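Local coordinates for Box C/D snoRNA protein 1 (Saccharomyces cerevisiae, PDB 6THL), which is required for the accumulation of box C/D snoRNAs, which serve ribosome biogenesis, and is represented here by the part holding its BCD1 domain, at residues B[72-75]-B[76-79]; B[82-85]-B[86-90]; B[143-146]-B[147-150]; B[169-172]-B[173-176]. All coordinates share one frame; numbering follows the deposited sequence.

All four are local contacts, each within one continuous stretch of the BCD1 domain, at turns and along one helix. Contact 1 is the hub. Its end leads into the helix of contact 2, where Met79 SD lies 4.1 Å from Cys87 SG. On another side it meets contact 3, with centres about 10 Å apart: Leu75 CD2 is 3.8 Å from Ile146 CG2, and Phe74 CD1 is 3.7 Å from Lys149 O. Contact 4 stands apart, its nearest atoms about 5 Å from contact 3, about 6 Å from contact 2 and about 9 Å from contact 1. Strand 165-169, which ends at Ala169, links it to the shared sheet by pairing with strands 40-49 and 122-126.

Contact 1: B[72-75]-B[76-79]; sequences TDFL and VQGM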
# COMPACT_ATOMS: atom_id res chain seq x y z
N THR B 72 -25.93 15.76 -9.21
CA THR B 72 -27.38 15.70 -9.09
C THR B 72 -27.74 14.22 -8.93
O THR B 72 -28.07 13.55 -9.92
CB THR B 72 -28.04 16.29 -10.34
OG1 THR B 72 -27.67 15.49 -11.47
CG2 THR B 72 -27.58 17.74 -10.59
N ASP B 73 -27.62 13.73 -7.71
CA ASP B 73 -28.04 12.38 -7.33
C ASP B 73 -28.22 12.39 -5.85
O ASP B 73 -27.39 12.96 -5.13
CB ASP B 73 -26.93 11.35 -7.58
CG ASP B 73 -27.02 10.66 -8.92
OD1 ASP B 73 -27.93 10.92 -9.72
OD2 ASP B 73 -26.13 9.83 -9.18
N PHE B 74 -29.25 11.72 -5.35
CA PHE B 74 -29.32 11.50 -3.91
C PHE B 74 -28.06 10.69 -3.55
O PHE B 74 -27.48 10.04 -4.43
CB PHE B 74 -30.59 10.76 -3.52
CG PHE B 74 -31.87 11.48 -3.84
CD1 PHE B 74 -32.04 12.83 -3.47
CD2 PHE B 74 -32.93 10.81 -4.48
CE1 PHE B 74 -33.23 13.48 -3.76
CE2 PHE B 74 -34.12 11.45 -4.77
CZ PHE B 74 -34.27 12.79 -4.41
N LEU B 75 -27.63 10.73 -2.28
CA LEU B 75 -26.40 10.02 -1.86
C LEU B 75 -26.42 8.48 -2.02
O LEU B 75 -25.45 7.88 -2.48
CB LEU B 75 -26.06 10.36 -0.42
CG LEU B 75 -24.73 9.79 0.08
CD1 LEU B 75 -23.55 10.43 -0.64
CD2 LEU B 75 -24.60 9.93 1.59
N VAL B 76 -27.50 7.84 -1.61
CA VAL B 76 -27.64 6.40 -1.84
C VAL B 76 -27.56 6.04 -3.33
O VAL B 76 -27.08 4.97 -3.68
CB VAL B 76 -28.94 5.82 -1.24
CG1 VAL B 76 -28.86 5.82 0.28
CG2 VAL B 76 -30.19 6.57 -1.73
N GLN B 77 -28.06 6.92 -4.21
CA GLN B 77 -28.10 6.65 -5.66
C GLN B 77 -26.71 6.42 -6.27
O GLN B 77 -26.58 5.70 -7.26
CB GLN B 77 -28.78 7.80 -6.44
CG GLN B 77 -30.29 7.90 -6.33
CD GLN B 77 -30.88 9.01 -7.20
OE1 GLN B 77 -30.18 9.66 -7.98
NE2 GLN B 77 -32.18 9.24 -7.07
N GLY B 78 -25.70 7.05 -5.68
CA GLY B 78 -24.32 6.99 -6.18
C GLY B 78 -23.40 6.22 -5.26
O GLY B 78 -22.25 6.60 -5.07
N MET B 79 -23.90 5.13 -4.69
CA MET B 79 -23.10 4.29 -3.82
C MET B 79 -22.31 3.39 -4.78
O MET B 79 -21.35 3.86 -5.41
CB MET B 79 -23.97 3.53 -2.83
CG MET B 79 -23.23 2.57 -1.91
SD MET B 79 -24.05 2.17 -0.34
CE MET B 79 -24.36 3.81 0.36
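Gln77 folds back onto Phe74 in the loop between strand 62-70 and helix 81-90. Its CB sits 3.3 Å from Phe74 O, and its CG passes 4.0 Å from Phe74 CB. With CG beside the backbone N (chi1 -75°) and the chain extended beyond it, the flat amide is carried to the space between the Phe74 ring and the Asp73 carboxylate, its plane steeply turned against both (67° to the ring, 73° to the carboxylate). Two weak backbone bonds help set the turn: Gln77 N to Phe74 O at 3.2 Å, and Gly78 N to Leu75 O at 3.3 Å. An alanine here, lacking the amide, would probably open a gap between the Phe74 ring and the Asp73 carboxylate and let the ring turn more freely.

Farther out, Leu75 packs on Trp47 and Phe123, Val76 on Thr113 and Leu116 of helix 109-117, while Met79 O accepts a hydrogen bond from Ser66 OG. Asp73 has a long, weak ion pair with Lys70. The loop thus joins two chemistries: Leu75, Val76 and Met79 anchor it in the core, while the polar ends of Asp73 and Gln77 gather on its more exposed part.

Contact 2: B[82-85]-B[86-90]; sequences NVFQ and KCCEF
Cys87 N and Cys88 N each bond back four residues along helix 81-90. Cys87 N meets Val83 O at 2.9 Å with a fairly straight N-H (162°), and Cys88 N meets Phe84 O at 2.8 Å; in both, the donor lies 25° out of the carbonyl plane. Lys86 N bonds to Asn82 O in the same alpha-helical pattern, though its position is less certain. Further on, Lys86 O takes two donors, Phe90 N at 3.0 Å and Glu89 N at 3.1 Å.

Side-chain polar contacts are looser. Asn82 OD1 accepts a weak bond from Val83 N. A long salt bridge joins Lys86 NZ to Glu89 OE1 at 3.6 Å; the bend of the lysine chain at chi2 (78°) helps bring the amine round to it.

Apolar packing comes last: CE2 of the Phe84 ring approaches Cys88 CB obliquely to 3.7 Å, one turn on. The helix is then wedged between other elements. Phe84 rests on Arg112 and Leu116 of helix 109-117, while Lys86, Cys87 and Phe90 lie on Leu49 of strand 40-49, and Val83 touches His64 of strand 62-70.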
# COMPACT_ATOMS: atom_id res chain seq x y z
N ASN B 82 -20.64 -3.17 -4.93
CA ASN B 82 -19.70 -3.68 -3.90
C ASN B 82 -19.91 -3.11 -2.48
O ASN B 82 -19.82 -3.84 -1.45
CB ASN B 82 -18.23 -3.48 -4.34
CG ASN B 82 -17.99 -2.15 -5.06
OD1 ASN B 82 -18.90 -1.33 -5.27
ND2 ASN B 82 -16.75 -1.95 -5.46
N VAL B 83 -20.17 -1.80 -2.46
CA VAL B 83 -20.32 -1.01 -1.26
C VAL B 83 -21.64 -1.37 -0.59
O VAL B 83 -21.70 -1.52 0.63
CB VAL B 83 -20.31 0.52 -1.55
CG1 VAL B 83 -20.47 1.32 -0.25
CG2 VAL B 83 -19.05 0.94 -2.30
N PHE B 84 -22.70 -1.46 -1.38
CA PHE B 84 -23.96 -1.96 -0.89
C PHE B 84 -23.69 -3.35 -0.39
O PHE B 84 -23.73 -3.61 0.80
CB PHE B 84 -25.02 -1.97 -1.99
CG PHE B 84 -26.29 -2.64 -1.58
CD1 PHE B 84 -27.38 -1.90 -1.16
CD2 PHE B 84 -26.41 -4.02 -1.62
CE1 PHE B 84 -28.56 -2.52 -0.77
CE2 PHE B 84 -27.58 -4.66 -1.23
CZ PHE B 84 -28.66 -3.90 -0.80
N GLN B 85 -23.37 -4.26 -1.29
CA GLN B 85 -23.17 -5.63 -0.86
C GLN B 85 -22.62 -5.57 0.56
O GLN B 85 -23.18 -6.18 1.48
CB GLN B 85 -22.22 -6.38 -1.79
CG GLN B 85 -22.87 -6.82 -3.10
CD GLN B 85 -21.87 -7.38 -4.10
OE1 GLN B 85 -20.77 -6.84 -4.28
NE2 GLN B 85 -22.25 -8.46 -4.78
N LYS B 86 -21.54 -4.81 0.70
CA LYS B 86 -20.77 -4.78 1.93
C LYS B 86 -21.61 -4.24 3.13
O LYS B 86 -21.55 -4.79 4.23
CB LYS B 86 -19.45 -4.02 1.70
CG LYS B 86 -18.37 -4.35 2.71
CD LYS B 86 -17.71 -5.69 2.42
CE LYS B 86 -17.18 -6.28 3.70
NZ LYS B 86 -15.89 -6.98 3.46
N CYS B 87 -22.42 -3.20 2.90
CA CYS B 87 -23.42 -2.77 3.89
C CYS B 87 -24.38 -3.95 4.17
O CYS B 87 -24.60 -4.33 5.32
CB CYS B 87 -24.22 -1.53 3.40
SG CYS B 87 -23.38 0.10 3.16
N CYS B 88 -24.89 -4.58 3.11
CA CYS B 88 -25.76 -5.78 3.24
C CYS B 88 -25.14 -6.95 4.09
O CYS B 88 -25.87 -7.81 4.57
CB CYS B 88 -26.31 -6.22 1.85
SG CYS B 88 -26.50 -8.02 1.55
N GLU B 89 -23.83 -6.96 4.31
CA GLU B 89 -23.20 -7.99 5.16
C GLU B 89 -22.86 -7.49 6.57
O GLU B 89 -22.86 -8.28 7.52
CB GLU B 89 -21.96 -8.63 4.50
CG GLU B 89 -21.19 -7.76 3.50
CD GLU B 89 -20.09 -8.48 2.74
OE1 GLU B 89 -19.04 -8.78 3.34
OE2 GLU B 89 -20.28 -8.70 1.52
N PHE B 90 -22.53 -6.21 6.69
CA PHE B 90 -22.31 -5.56 8.00
C PHE B 90 -23.62 -5.41 8.79
O PHE B 90 -23.57 -5.19 9.99
CB PHE B 90 -21.70 -4.14 7.85
CG PHE B 90 -20.19 -4.09 7.62
CD1 PHE B 90 -19.36 -5.21 7.76
CD2 PHE B 90 -19.59 -2.86 7.31
CE1 PHE B 90 -17.99 -5.11 7.56
CE2 PHE B 90 -18.22 -2.76 7.11
CZ PHE B 90 -17.42 -3.88 7.23

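Contact 3: B[143-146]-B[147-150]; sequences ELAI and HEKC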
# COMPACT_ATOMS: atom_id res chain seq x y z
N GLU B 143 -23.27 14.54 11.00
CA GLU B 143 -24.36 13.77 10.40
C GLU B 143 -25.03 14.55 9.27
O GLU B 143 -25.21 15.75 9.39
CB GLU B 143 -25.38 13.50 11.48
CG GLU B 143 -26.71 12.98 11.00
CD GLU B 143 -27.33 12.10 12.04
OE1 GLU B 143 -26.97 12.28 13.23
OE2 GLU B 143 -28.12 11.23 11.66
N LEU B 144 -25.40 13.89 8.18
CA LEU B 144 -26.12 14.63 7.15
C LEU B 144 -27.33 13.91 6.62
O LEU B 144 -27.44 12.68 6.70
CB LEU B 144 -25.20 15.14 6.04
CG LEU B 144 -24.14 14.19 5.56
CD1 LEU B 144 -24.82 13.04 4.87
CD2 LEU B 144 -23.19 14.93 4.63
N ALA B 145 -28.25 14.73 6.10
CA ALA B 145 -29.64 14.36 5.89
C ALA B 145 -29.73 13.90 4.47
O ALA B 145 -30.04 14.68 3.58
CB ALA B 145 -30.54 15.56 6.15
N ILE B 146 -29.43 12.64 4.26
CA ILE B 146 -29.11 12.15 2.93
C ILE B 146 -30.34 12.11 2.05
O ILE B 146 -30.23 12.28 0.84
CB ILE B 146 -28.43 10.77 2.99
CG1 ILE B 146 -29.47 9.64 3.18
CG2 ILE B 146 -27.39 10.76 4.10
CD1 ILE B 146 -28.85 8.28 3.45
N HIS B 147 -31.51 11.92 2.66
CA HIS B 147 -32.76 11.69 1.94
C HIS B 147 -33.50 12.97 1.61
O HIS B 147 -34.54 12.95 0.99
CB HIS B 147 -33.65 10.77 2.76
CG HIS B 147 -33.00 9.46 3.06
ND1 HIS B 147 -32.54 8.61 2.07
CD2 HIS B 147 -32.68 8.86 4.23
CE1 HIS B 147 -31.99 7.55 2.61
NE2 HIS B 147 -32.06 7.67 3.93
N GLU B 148 -32.94 14.10 2.01
CA GLU B 148 -33.64 15.34 1.91
C GLU B 148 -32.87 16.29 1.01
O GLU B 148 -33.13 17.47 1.03
CB GLU B 148 -33.80 15.92 3.31
CG GLU B 148 -33.92 14.83 4.40
CD GLU B 148 -34.79 15.18 5.62
OE1 GLU B 148 -35.57 16.16 5.56
OE2 GLU B 148 -34.73 14.44 6.63
N LYS B 149 -31.93 15.76 0.21
CA LYS B 149 -30.99 16.58 -0.62
C LYS B 149 -30.08 15.75 -1.54
O LYS B 149 -29.71 14.62 -1.23
CB LYS B 149 -30.09 17.46 0.27
CG LYS B 149 -30.45 18.94 0.36
CD LYS B 149 -29.57 19.60 1.41
CE LYS B 149 -30.21 20.79 2.10
NZ LYS B 149 -29.62 22.05 1.58
N CYS B 150 -29.70 16.35 -2.66
CA CYS B 150 -28.72 15.76 -3.56
C CYS B 150 -27.30 16.10 -3.05
O CYS B 150 -27.10 17.07 -2.30
CB CYS B 150 -28.95 16.23 -5.01
SG CYS B 150 -28.63 18.00 -5.30
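Ile146, the last residue of an inverse gamma turn centred on Ala145, lies beside His147 in the link between strand 140-143 and helix 151-155. At His147 the side chain points the same way as that of Ile146, and the outer arm of the isoleucine, CG1 and CD1, lies over one face of the imidazole; CG1 is modelled in a CH-pi position, too tightly for the detail to be trusted. Rotation about chi1 (80°) sets Ile146 CG1 between its own backbone N and carbonyl carbon, and that places the arm above the ring. A glycine in place of Ile146 would probably open a gap against Leu75, Val76 and Phe123, which the isoleucine also touches, and leave the imidazole with less apolar cover.

Glu148 follows, and its N closes a four-residue turn with a weak but straight hydrogen bond to Ala145 O, 3.3 Å at 163°. Its CG meets Ala145 CB at 3.9 Å, alkyl against methyl, and the chain then bends at chi2.

Lys149 has its CB near the turn, but its amine end leads away from it; the side chain packs on Leu154 of the helix that comes next. Cys150, at the N-cap, ends the segment. Turned by a chi1 of 67°, its SG sits between the residue's own backbone N and carbonyl carbon, where it caps a backbone N at the start of helix 151-155.

Contact 4: B[169-172]-B[173-176]; sequences AMTE and ADLP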
# COMPACT_ATOMS: atom_id res chain seq x y z
N ALA B 169 -22.55 4.09 9.62
CA ALA B 169 -22.58 3.26 10.82
C ALA B 169 -24.00 3.23 11.39
O ALA B 169 -24.79 4.17 11.18
CB ALA B 169 -21.63 3.80 11.85
N MET B 170 -24.33 2.15 12.09
CA MET B 170 -25.65 2.06 12.72
C MET B 170 -25.76 3.02 13.90
O MET B 170 -26.78 3.72 14.05
CB MET B 170 -26.03 0.61 13.15
CG MET B 170 -26.92 -0.14 12.15
SD MET B 170 -28.24 0.82 11.35
CE MET B 170 -29.48 0.87 12.64
N THR B 171 -24.69 3.06 14.71
CA THR B 171 -24.58 3.97 15.86
C THR B 171 -23.23 4.70 15.87
O THR B 171 -22.29 4.30 15.18
CB THR B 171 -24.76 3.21 17.20
OG1 THR B 171 -23.57 2.46 17.54
CG2 THR B 171 -25.93 2.25 17.14
N GLU B 172 -23.15 5.77 16.66
CA GLU B 172 -21.94 6.58 16.80
C GLU B 172 -20.79 5.77 17.40
O GLU B 172 -19.61 5.97 17.09
CB GLU B 172 -22.21 7.76 17.72
CG GLU B 172 -23.32 8.72 17.28
CD GLU B 172 -23.12 10.14 17.84
OE1 GLU B 172 -22.31 10.30 18.80
OE2 GLU B 172 -23.73 11.09 17.31
N ALA B 173 -21.15 4.89 18.31
CA ALA B 173 -20.16 4.12 19.04
C ALA B 173 -19.21 3.53 18.04
O ALA B 173 -18.02 3.69 18.17
CB ALA B 173 -20.82 3.01 19.87
N ASP B 174 -19.79 2.90 17.03
CA ASP B 174 -19.08 2.30 15.89
C ASP B 174 -18.16 3.21 15.04
O ASP B 174 -17.23 2.72 14.47
CB ASP B 174 -20.11 1.62 14.97
CG ASP B 174 -20.74 0.38 15.61
OD1 ASP B 174 -21.83 -0.04 15.10
OD2 ASP B 174 -20.12 -0.15 16.60
N LEU B 175 -18.42 4.50 14.92
CA LEU B 175 -17.48 5.37 14.21
C LEU B 175 -16.07 5.16 14.78
O LEU B 175 -15.92 4.83 15.94
CB LEU B 175 -17.87 6.84 14.36
CG LEU B 175 -19.10 7.40 13.65
CD1 LEU B 175 -19.59 8.67 14.35
CD2 LEU B 175 -18.82 7.69 12.18
N PRO B 176 -15.02 5.37 13.98
CA PRO B 176 -13.65 5.21 14.51
C PRO B 176 -13.37 6.08 15.74
O PRO B 176 -14.06 7.09 15.94
CB PRO B 176 -12.77 5.62 13.34
CG PRO B 176 -13.67 6.27 12.34
CD PRO B 176 -15.03 5.68 12.54
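Glu172 and Leu175 close a type I beta turn in the loop that leads from strand 165-169 to strand 180-181, with Ala173 and Asp174 at its corners. The hydrogen bonding across the turn rests on Leu175 N to Glu172 O, 2.9 Å long. It is a bent bond: the N-H...O angle is 132°, and the donor stands above the carbonyl plane, 60° out of it. Asp174 has its polar partner outside the turn, since OD2 accepts a hydrogen bond from Gln53 N. With CG beside its own backbone N (chi1 -69°), the carboxylate is swung to the side of the turn that Gln53 approaches, which ties the corner to a neighbouring loop.

The remaining contacts are packing. Ala169 CB, at the end of its strand, meets Asp174 CB at 4.1 Å, so the turn folds back to touch the end of the strand; the Asp174 CB also lies 3.5 Å from Thr171 O. Thr171 OG1 comes to 3.6 Å from Ala173 CB. Met170, Thr171 and Asp174 touch a crystal neighbour, so lattice contacts may have influenced their side chains.

Leu175 is buried and packs on Phe167, Tyr124 and Val181, Glu172 also touches Tyr124 and Val181, and Pro176 lies on Phe167 and Cys50, which together pin the turn to strands of the central sheet. Within the turn the leucine packs against Glu172, its CB 3.4 Å from Glu172 O and its CD1 4.0 Å from Glu172 CA.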